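Reticulocyte-binding protein 2a (Plasmodium vivax, PDB 4Z8N) probably helps the malaria parasite invade young red blood cells, this chain being its erythrocyte-binding domain, a mostly helical scaffold. Local coordinates at residues A[32-35]-A[36-40]; A[195-198]-A[199-203]; A[242-246]-A[247-251]; A[289-292]-A[293-297]. All blocks are in the same frame, centred on the assembly; numbering follows the deposited sequence.

Contact 1 (A[32-35]-A[36-40])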
loop_
_atom_site.group_PDB
_atom_site.type_symbol
_atom_site.label_atom_id
_atom_site.label_comp_id
_atom_site.label_asym_id
_atom_site.label_seq_id
_atom_site.Cartn_x
_atom_site.Cartn_y
_atom_site.Cartn_z
ATOM N N ALA A 32 -4.456 13.164 9.653
ATOM C CA ALA A 32 -4.446 12.630 11.009
ATOM C C ALA A 32 -3.168 13.033 11.737
ATOM O O ALA A 32 -3.188 13.300 12.937
ATOM C CB ALA A 32 -4.592 11.112 10.988
ATOM N N GLU A 33 -2.061 13.082 11.001
ATOM C CA GLU A 33 -0.772 13.472 11.572
ATOM C C GLU A 33 -0.757 14.935 11.993
ATOM O O GLU A 33 -0.260 15.271 13.068
ATOM C CB GLU A 33 0.362 13.209 10.577
ATOM C CG GLU A 33 0.661 11.737 10.373
ATOM C CD GLU A 33 1.045 11.044 11.665
ATOM O OE1 GLU A 33 1.782 11.653 12.471
ATOM O OE2 GLU A 33 0.602 9.897 11.881
ATOM N N ILE A 34 -1.298 15.800 11.140
ATOM C CA ILE A 34 -1.385 17.226 11.438
ATOM C C ILE A 34 -2.201 17.460 12.706
ATOM O O ILE A 34 -1.894 18.351 13.501
ATOM C CB ILE A 34 -2.011 18.009 10.264
ATOM C CG1 ILE A 34 -1.080 17.986 9.053
ATOM C CG2 ILE A 34 -2.288 19.455 10.654
ATOM C CD1 ILE A 34 0.250 18.663 9.301
ATOM N N LYS A 35 -3.222 16.629 12.902
ATOM C CA LYS A 35 -4.142 16.778 14.025
ATOM C C LYS A 35 -3.433 16.850 15.375
ATOM O O LYS A 35 -3.751 17.712 16.191
ATOM C CB LYS A 35 -5.157 15.634 14.033
ATOM C CG LYS A 35 -6.164 15.715 15.165
ATOM C CD LYS A 35 -7.209 14.617 15.054
ATOM C CE LYS A 35 -8.413 15.079 14.255
ATOM N NZ LYS A 35 -9.427 15.745 15.125
ATOM N N TYR A 36 -2.468 15.967 15.619
ATOM C CA TYR A 36 -1.756 16.017 16.895
ATOM C C TYR A 36 -0.382 16.672 16.760
ATOM O O TYR A 36 0.337 16.839 17.748
ATOM C CB TYR A 36 -1.633 14.617 17.507
ATOM C CG TYR A 36 -0.788 13.630 16.735
ATOM C CD1 TYR A 36 0.569 13.494 16.999
ATOM C CD2 TYR A 36 -1.352 12.810 15.767
ATOM C CE1 TYR A 36 1.346 12.581 16.308
ATOM C CE2 TYR A 36 -0.583 11.895 15.069
ATOM C CZ TYR A 36 0.766 11.785 15.345
ATOM O OH TYR A 36 1.538 10.876 14.658
ATOM N N TYR A 37 -0.030 17.060 15.539
ATOM C CA TYR A 37 1.192 17.819 15.302
ATOM C C TYR A 37 1.101 19.196 15.966
ATOM O O TYR A 37 2.026 19.625 16.655
ATOM C CB TYR A 37 1.445 17.972 13.797
ATOM C CG TYR A 37 2.867 18.352 13.429
ATOM C CD1 TYR A 37 3.372 19.616 13.716
ATOM C CD2 TYR A 37 3.699 17.447 12.778
ATOM C CE1 TYR A 37 4.667 19.963 13.382
ATOM C CE2 TYR A 37 4.995 17.787 12.432
ATOM C CZ TYR A 37 5.473 19.048 12.737
ATOM O OH TYR A 37 6.761 19.393 12.398
ATOM N N ILE A 38 -0.025 19.872 15.757
ATOM C CA ILE A 38 -0.207 21.253 16.207
ATOM C C ILE A 38 -0.935 21.362 17.547
ATOM O O ILE A 38 -1.559 22.384 17.841
ATOM C CB ILE A 38 -0.990 22.068 15.162
ATOM C CG1 ILE A 38 -2.359 21.430 14.909
ATOM C CG2 ILE A 38 -0.200 22.164 13.868
ATOM C CD1 ILE A 38 -3.253 22.232 13.985
ATOM N N THR A 39 -0.834 20.314 18.358
ATOM C CA THR A 39 -1.593 20.221 19.603
ATOM C C THR A 39 -1.249 21.314 20.620
ATOM O O THR A 39 -2.035 21.592 21.525
ATOM C CB THR A 39 -1.396 18.838 20.267
ATOM O OG1 THR A 39 -2.126 18.786 21.499
ATOM C CG2 THR A 39 0.078 18.571 20.538
ATOM N N TYR A 40 -0.089 21.943 20.471
ATOM C CA TYR A 40 0.324 22.969 21.423
ATOM C C TYR A 40 0.117 24.387 20.896
ATOM O O TYR A 40 0.341 25.363 21.614
ATOM C CB TYR A 40 1.782 22.757 21.829
ATOM C CG TYR A 40 1.911 22.035 23.148
ATOM C CD1 TYR A 40 1.956 20.647 23.206
ATOM C CD2 TYR A 40 1.960 22.743 24.342
ATOM C CE1 TYR A 40 2.062 19.987 24.416
ATOM C CE2 TYR A 40 2.067 22.093 25.552
ATOM C CZ TYR A 40 2.118 20.719 25.585
ATOM O OH TYR A 40 2.224 20.078 26.795
#
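Glu33 and Tyr36 run alongside each other from one face of helix 26-37. The carboxylate and the phenol ring are steeply turned against each other, their planes 79° apart. OE1 of Glu33 meets the hydroxyl OH of Tyr36 at a modelled 2.3 Å; the phenol is the donor, but so short a separation is doubtful as a measure of bond length. Tyr36 swings its ring back along the helix because CG sits between the backbone N and the carbonyl carbon (chi1 65°). That turn also lays the ring over the backbone: the O of Glu33 stands 3.8 Å above one face, displaced toward the rim, and the O of Ala32 comes within 3.4 Å of CD2 of Tyr36. Arg161 also hydrogen-bonds the Tyr36 hydroxyl.

On another side, CG2 of Ile34 meets CD1 of Ile38 at 4.4 Å, a loose apolar contact one turn on. The ring of Tyr37 runs away from the preceding turn toward helix 149-162 and Tyr253. The backbone bonds here are weak: Tyr37 N reaches the carbonyl oxygens of both Glu33 and Ile34, and Ile38 N that of Ile34, while Ile38 already departs from helical geometry. Mixed three- and four-residue bonding is characteristic of the C-terminal end of an alpha-helix, here one packed among the long helices of the erythrocyte-binding domain.

Contact 2 (A[195-198]-A[199-203])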
loop_
_atom_site.group_PDB
_atom_site.type_symbol
_atom_site.label_atom_id
_atom_site.label_comp_id
_atom_site.label_asym_id
_atom_site.label_seq_id
_atom_site.Cartn_x
_atom_site.Cartn_y
_atom_site.Cartn_z
ATOM N N ILE A 195 6.295 -31.459 -21.273
ATOM C CA ILE A 195 5.132 -32.077 -20.646
ATOM C C ILE A 195 3.832 -31.499 -21.198
ATOM O O ILE A 195 3.713 -30.289 -21.389
ATOM C CB ILE A 195 5.159 -31.887 -19.107
ATOM C CG1 ILE A 195 6.518 -32.297 -18.537
ATOM C CG2 ILE A 195 4.038 -32.673 -18.440
ATOM C CD1 ILE A 195 6.864 -33.750 -18.766
ATOM N N ASP A 196 2.861 -32.370 -21.458
ATOM C CA ASP A 196 1.538 -31.928 -21.880
ATOM C C ASP A 196 0.891 -31.088 -20.780
ATOM O O ASP A 196 1.003 -31.407 -19.596
ATOM C CB ASP A 196 0.659 -33.126 -22.235
ATOM C CG ASP A 196 1.171 -33.884 -23.446
ATOM O OD1 ASP A 196 1.291 -33.268 -24.526
ATOM O OD2 ASP A 196 1.460 -35.092 -23.318
ATOM N N ASN A 197 0.229 -30.007 -21.182
ATOM C CA ASN A 197 -0.348 -29.054 -20.240
ATOM C C ASN A 197 -1.409 -29.681 -19.339
ATOM O O ASN A 197 -2.186 -30.524 -19.775
ATOM C CB ASN A 197 -0.946 -27.868 -20.998
ATOM C CG ASN A 197 -1.285 -26.704 -20.086
ATOM O OD1 ASN A 197 -0.826 -26.637 -18.944
ATOM N ND2 ASN A 197 -2.093 -25.777 -20.589
ATOM N N ASN A 198 -1.423 -29.269 -18.075
ATOM C CA ASN A 198 -2.429 -29.725 -17.120
ATOM C C ASN A 198 -2.719 -28.630 -16.099
ATOM O O ASN A 198 -2.068 -27.585 -16.107
ATOM C CB ASN A 198 -1.976 -31.009 -16.420
ATOM C CG ASN A 198 -0.600 -30.882 -15.790
ATOM O OD1 ASN A 198 -0.436 -30.246 -14.748
ATOM N ND2 ASN A 198 0.396 -31.499 -16.415
ATOM N N VAL A 199 -3.689 -28.868 -15.219
ATOM C CA VAL A 199 -4.111 -27.842 -14.265
ATOM C C VAL A 199 -3.031 -27.527 -13.226
ATOM O O VAL A 199 -2.952 -26.401 -12.733
ATOM C CB VAL A 199 -5.415 -28.244 -13.536
ATOM C CG1 VAL A 199 -6.587 -28.231 -14.507
ATOM C CG2 VAL A 199 -5.273 -29.609 -12.874
ATOM N N THR A 200 -2.200 -28.513 -12.899
ATOM C CA THR A 200 -1.097 -28.292 -11.965
ATOM C C THR A 200 -0.085 -27.315 -12.559
ATOM O O THR A 200 0.376 -26.396 -11.884
ATOM C CB THR A 200 -0.390 -29.609 -11.593
ATOM O OG1 THR A 200 -1.312 -30.471 -10.916
ATOM C CG2 THR A 200 0.807 -29.340 -10.683
ATOM N N ILE A 201 0.248 -27.516 -13.830
ATOM C CA ILE A 201 1.135 -26.602 -14.542
ATOM C C ILE A 201 0.515 -25.210 -14.621
ATOM O O ILE A 201 1.183 -24.205 -14.375
ATOM C CB ILE A 201 1.450 -27.115 -15.965
ATOM C CG1 ILE A 201 2.356 -28.347 -15.894
ATOM C CG2 ILE A 201 2.101 -26.022 -16.808
ATOM C CD1 ILE A 201 2.706 -28.936 -17.250
ATOM N N SER A 202 -0.772 -25.163 -14.954
ATOM C CA SER A 202 -1.489 -23.899 -15.057
ATOM C C SER A 202 -1.516 -23.167 -13.718
ATOM O O SER A 202 -1.378 -21.946 -13.671
ATOM C CB SER A 202 -2.913 -24.135 -15.560
ATOM O OG SER A 202 -2.907 -24.754 -16.834
ATOM N N ALA A 203 -1.678 -23.918 -12.633
ATOM C CA ALA A 203 -1.726 -23.335 -11.292
ATOM C C ALA A 203 -0.384 -22.726 -10.868
ATOM O O ALA A 203 -0.342 -21.670 -10.241
ATOM C CB ALA A 203 -2.174 -24.387 -10.279
#
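Asn198 is the N-cap of helix 199-237, its side chain accepting from Ile201 N where the chain turns back after helix 168-194. The capping bond runs from Ile201 N to OD1 of Asn198 at 3.0 Å, fairly straight, with the donor well above the plane of the side-chain amide. With CG held between its backbone N and carbonyl carbon (chi1 53°), Asn198 folds its amide over the first turn. The other end of that amide gives a weak bond back to the O of Asp196, which helps fix its rotation.

Further polar contacts supplement the cap. The O of Asn198 accepts from Ser202 N in the carbonyl plane, and also from the Ser202 hydroxyl, which comes from above that plane, so two bonds from one residue grip this oxygen. Thr200 directs its OG1 instead to Glu88, tying the first turn to helix 87-90.

The apolar contact joins Ile195 and Ile201: CG2 of Ile195 meets CD1 of Ile201 at 4.1 Å, and the side chain of Ile201 continues toward Met188 and Val191 of helix 168-194. A methyl also meets the capping amide, for Ile201 crosses Asn198 at about a right angle, its CD1 lying 3.5 Å from ND2 of Asn198.

Contact 3 (A[242-246]-A[247-251])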
loop_
_atom_site.group_PDB
_atom_site.type_symbol
_atom_site.label_atom_id
_atom_site.label_comp_id
_atom_site.label_asym_id
_atom_site.label_seq_id
_atom_site.Cartn_x
_atom_site.Cartn_y
_atom_site.Cartn_z
ATOM N N PRO A 242 16.856 28.946 15.401
ATOM C CA PRO A 242 15.914 28.907 16.525
ATOM C C PRO A 242 14.640 29.701 16.240
ATOM O O PRO A 242 13.599 29.434 16.841
ATOM C CB PRO A 242 16.710 29.542 17.670
ATOM C CG PRO A 242 18.141 29.324 17.303
ATOM C CD PRO A 242 18.185 29.435 15.809
ATOM N N GLN A 243 14.733 30.664 15.326
ATOM C CA GLN A 243 13.597 31.495 14.949
ATOM C C GLN A 243 13.394 31.504 13.432
ATOM O O GLN A 243 14.338 31.724 12.674
ATOM C CB GLN A 243 13.792 32.928 15.453
ATOM C CG GLN A 243 14.220 33.042 16.912
ATOM C CD GLN A 243 13.048 33.037 17.875
ATOM O OE1 GLN A 243 12.011 32.430 17.610
ATOM N NE2 GLN A 243 13.208 33.724 19.002
ATOM N N VAL A 244 12.161 31.257 12.997
ATOM C CA VAL A 244 11.806 31.342 11.582
ATOM C C VAL A 244 10.492 32.102 11.419
ATOM O O VAL A 244 9.705 32.189 12.363
ATOM C CB VAL A 244 11.672 29.943 10.924
ATOM C CG1 VAL A 244 12.974 29.166 11.025
ATOM C CG2 VAL A 244 10.527 29.162 11.550
ATOM N N PRO A 245 10.255 32.678 10.229
ATOM C CA PRO A 245 8.946 33.283 9.964
ATOM C C PRO A 245 7.859 32.219 9.829
ATOM O O PRO A 245 8.176 31.059 9.558
ATOM C CB PRO A 245 9.162 34.030 8.643
ATOM C CG PRO A 245 10.314 33.332 7.998
ATOM C CD PRO A 245 11.205 32.909 9.126
ATOM N N LEU A 246 6.601 32.612 10.011
ATOM C CA LEU A 246 5.487 31.666 10.018
ATOM C C LEU A 246 5.322 30.925 8.694
ATOM O O LEU A 246 5.055 29.723 8.683
ATOM C CB LEU A 246 4.181 32.385 10.367
ATOM C CG LEU A 246 2.926 31.507 10.370
ATOM C CD1 LEU A 246 3.074 30.354 11.354
ATOM C CD2 LEU A 246 1.687 32.329 10.688
ATOM N N SER A 247 5.472 31.644 7.584
ATOM C CA SER A 247 5.332 31.047 6.259
ATOM C C SER A 247 6.300 29.883 6.085
ATOM O O SER A 247 5.973 28.871 5.462
ATOM C CB SER A 247 5.565 32.093 5.170
ATOM O OG SER A 247 6.903 32.559 5.193
ATOM N N THR A 248 7.495 30.038 6.644
ATOM C CA THR A 248 8.494 28.979 6.640
ATOM C C THR A 248 8.063 27.839 7.556
ATOM O O THR A 248 8.182 26.665 7.204
ATOM C CB THR A 248 9.871 29.507 7.088
ATOM O OG1 THR A 248 10.322 30.511 6.171
ATOM C CG2 THR A 248 10.891 28.377 7.142
ATOM N N LEU A 249 7.551 28.202 8.728
ATOM C CA LEU A 249 7.146 27.233 9.740
ATOM C C LEU A 249 6.079 26.274 9.227
ATOM O O LEU A 249 6.136 25.074 9.498
ATOM C CB LEU A 249 6.634 27.955 10.987
ATOM C CG LEU A 249 6.449 27.079 12.225
ATOM C CD1 LEU A 249 7.801 26.684 12.798
ATOM C CD2 LEU A 249 5.599 27.789 13.270
ATOM N N LYS A 250 5.106 26.810 8.496
ATOM C CA LYS A 250 4.034 25.997 7.930
ATOM C C LYS A 250 4.592 24.913 7.017
ATOM O O LYS A 250 4.170 23.756 7.079
ATOM C CB LYS A 250 3.043 26.867 7.153
ATOM C CG LYS A 250 2.226 27.812 8.012
ATOM C CD LYS A 250 0.922 28.174 7.319
ATOM C CE LYS A 250 0.800 29.670 7.099
ATOM N NZ LYS A 250 -0.516 30.036 6.503
ATOM N N LYS A 251 5.544 25.295 6.174
ATOM C CA LYS A 251 6.148 24.365 5.228
ATOM C C LYS A 251 6.999 23.322 5.946
ATOM O O LYS A 251 7.008 22.152 5.562
ATOM C CB LYS A 251 6.984 25.119 4.194
ATOM C CG LYS A 251 7.180 24.364 2.897
ATOM C CD LYS A 251 8.395 24.863 2.144
ATOM C CE LYS A 251 8.683 23.983 0.952
ATOM N NZ LYS A 251 7.424 23.582 0.257
#
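With chi1 at -60°, Val244 holds CG2 between its backbone N and carbonyl carbon and turns that methyl toward Leu249, whose own CG is trans to N (chi1 -168°). The two side chains cross at about a right angle, CG2 of Val244 meeting CD1 of Leu249 at 3.9 Å. The setting is the N-terminus of helix 246-297, the last helix of the domain, with Pro245 in the N-cap position. A proline has no side-chain acceptor to cap the turn, and the contact depends on its carbonyl: Leu249 N donates to the O of Pro245 at 3.0 Å within the carbonyl plane, and Thr248 N adds a weak bond to the same oxygen.

The proline ring itself leans on the first turn. Its CG touches OG1 of Thr248 at 3.4 Å, the two side chains meeting at a slant, while the CG2 methyl of Thr248 faces CB of Val244. Thr248 thus touches both loop residues, Val244 and Pro245. Leu249 is also met by Leu246, CD1 of Leu246 lying 4.1 Å from CD2 of Leu249; Leu246 also touches Cys146, and a backbone bond joins Val244 to that same cysteine.

Lys250 sends its NZ away to the O of Tyr134 and OD1 of Asn138, yet its stem remains local: CG lies 3.5 Å from the O of Leu246, the carbonyl that also receives Lys250 N at 2.9 Å.

Contact 4 (A[289-292]-A[293-297])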
loop_
_atom_site.group_PDB
_atom_site.type_symbol
_atom_site.label_atom_id
_atom_site.label_comp_id
_atom_site.label_asym_id
_atom_site.label_seq_id
_atom_site.Cartn_x
_atom_site.Cartn_y
_atom_site.Cartn_z
ATOM N N ASN A 289 6.078 -29.916 -6.154
ATOM C CA ASN A 289 6.197 -31.323 -5.780
ATOM C C ASN A 289 5.135 -32.198 -6.437
ATOM O O ASN A 289 5.393 -33.354 -6.773
ATOM C CB ASN A 289 6.127 -31.478 -4.259
ATOM C CG ASN A 289 7.473 -31.272 -3.594
ATOM O OD1 ASN A 289 8.336 -32.150 -3.629
ATOM N ND2 ASN A 289 7.659 -30.110 -2.984
ATOM N N LYS A 290 3.941 -31.644 -6.610
ATOM C CA LYS A 290 2.864 -32.354 -7.286
ATOM C C LYS A 290 3.242 -32.609 -8.742
ATOM O O LYS A 290 3.014 -33.697 -9.272
ATOM C CB LYS A 290 1.558 -31.559 -7.195
ATOM C CG LYS A 290 0.405 -32.127 -8.009
ATOM C CD LYS A 290 -0.170 -33.382 -7.379
ATOM C CE LYS A 290 -1.405 -33.846 -8.133
ATOM N NZ LYS A 290 -2.018 -35.050 -7.514
ATOM N N LEU A 291 3.838 -31.603 -9.376
ATOM C CA LEU A 291 4.239 -31.703 -10.776
ATOM C C LEU A 291 5.346 -32.736 -10.972
ATOM O O LEU A 291 5.416 -33.389 -12.015
ATOM C CB LEU A 291 4.697 -30.338 -11.302
ATOM C CG LEU A 291 5.059 -30.288 -12.790
ATOM C CD1 LEU A 291 3.928 -30.863 -13.633
ATOM C CD2 LEU A 291 5.384 -28.870 -13.227
ATOM N N ILE A 292 6.204 -32.881 -9.964
ATOM C CA ILE A 292 7.288 -33.859 -10.011
ATOM C C ILE A 292 6.747 -35.275 -10.214
ATOM O O ILE A 292 7.320 -36.062 -10.967
ATOM C CB ILE A 292 8.146 -33.809 -8.726
ATOM C CG1 ILE A 292 8.926 -32.496 -8.658
ATOM C CG2 ILE A 292 9.115 -34.978 -8.674
ATOM C CD1 ILE A 292 9.783 -32.354 -7.419
ATOM N N THR A 293 5.627 -35.583 -9.562
ATOM C CA THR A 293 5.009 -36.902 -9.683
ATOM C C THR A 293 4.546 -37.171 -11.112
ATOM O O THR A 293 4.620 -38.303 -11.592
ATOM C CB THR A 293 3.806 -37.061 -8.728
ATOM O OG1 THR A 293 2.742 -36.194 -9.140
ATOM C CG2 THR A 293 4.211 -36.728 -7.299
ATOM N N TYR A 294 4.066 -36.129 -11.786
ATOM C CA TYR A 294 3.676 -36.238 -13.190
ATOM C C TYR A 294 4.882 -36.567 -14.067
ATOM O O TYR A 294 4.870 -37.540 -14.819
ATOM C CB TYR A 294 3.026 -34.941 -13.682
ATOM C CG TYR A 294 1.597 -34.728 -13.232
ATOM C CD1 TYR A 294 0.554 -35.451 -13.800
ATOM C CD2 TYR A 294 1.286 -33.786 -12.258
ATOM C CE1 TYR A 294 -0.755 -35.254 -13.398
ATOM C CE2 TYR A 294 -0.020 -33.582 -11.851
ATOM C CZ TYR A 294 -1.036 -34.318 -12.423
ATOM O OH TYR A 294 -2.336 -34.117 -12.020
ATOM N N VAL A 295 5.919 -35.740 -13.958
ATOM C CA VAL A 295 7.110 -35.862 -14.792
ATOM C C VAL A 295 7.845 -37.181 -14.566
ATOM O O VAL A 295 8.358 -37.785 -15.507
ATOM C CB VAL A 295 8.092 -34.696 -14.534
ATOM C CG1 VAL A 295 9.241 -34.729 -15.535
ATOM C CG2 VAL A 295 7.365 -33.364 -14.600
ATOM N N SER A 296 7.879 -37.623 -13.312
ATOM C CA SER A 296 8.672 -38.782 -12.913
ATOM C C SER A 296 8.298 -40.067 -13.651
ATOM O O SER A 296 9.173 -40.759 -14.178
ATOM C CB SER A 296 8.548 -39.005 -11.403
ATOM O OG SER A 296 9.295 -40.137 -10.993
ATOM N N GLU A 297 7.010 -40.390 -13.698
ATOM C CA GLU A 297 6.602 -41.668 -14.268
ATOM C C GLU A 297 6.285 -41.606 -15.761
ATOM O O GLU A 297 6.010 -42.634 -16.379
ATOM C CB GLU A 297 5.407 -42.233 -13.502
ATOM C CG GLU A 297 5.768 -42.710 -12.101
ATOM C CD GLU A 297 4.592 -43.311 -11.361
ATOM O OE1 GLU A 297 3.450 -43.176 -11.848
ATOM O OE2 GLU A 297 4.816 -43.932 -10.301
#
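Asn289 meets Thr293 through its carbonyl oxygen, which lies 3.6 Å from the CG2 methyl of the threonine; its side-chain amide turns back along the helix to the O of Ala285.

One residue on, the carbonyl of Lys290 is the polar focus of this turn of helix 246-297. The hydroxyl OG1 of Thr293 donates to the O of Lys290 in the carbonyl plane, at a modelled 2.5 Å that is probably too short to signal special strength, and Thr293 N adds a weak bond to the same oxygen. This reach is made possible by chi1 of 67°, which tucks OG1 of Thr293 between its own N and carbonyl carbon and points it back three residues. The aliphatic part of Lys290 runs obliquely past the ring of Tyr294, with CE 4.0 Å from CE2 of Tyr294, so methylene groups rather than the ammonium make the approach.

Leu291 comes at Tyr294 from another direction. Its CA lies at the edge of the ring, in plane, and its CD1 is 4.2 Å from CD2 of Tyr294, the two side chains crossing at about a right angle. CG of Leu291 also approaches CG2 of Val295 at 4.2 Å, while its O accepts a nearly straight bond from Val295 N.

Ile292 contributes chiefly through its backbone, its O receiving Ser296 N at 2.9 Å.

Leu291 is buried against Met188 and Val191, and Lys290 and Tyr294 lie on Thr200 of helix 199-237. The chemistry implies a mostly exposed turn held by main-chain bonds, with a threonine hydroxyl giving one carbonyl a second donor.

Along the chain the order is contact 1, contact 2, contact 3, contact 4, but in space they form two pairs at opposite sides of the chain's centre. Contact 1, at the C-terminal end of helix 26-37, lies about 16 Å from contact 3 between centres without touching it. Contacts 2 and 4, about 11 Å apart between centres, do touch: CG1 of Ile201 packs on CD1 of Leu291 at 3.7 Å, and Thr200 lies against Tyr294 and Lys290. Helix 246-297 begins in contact 3 and reaches contact 4, about 68 Å away between centres, running back alongside helix 199-237. These helices thus span the elongated domain, linking its two far ends in one helical scaffold.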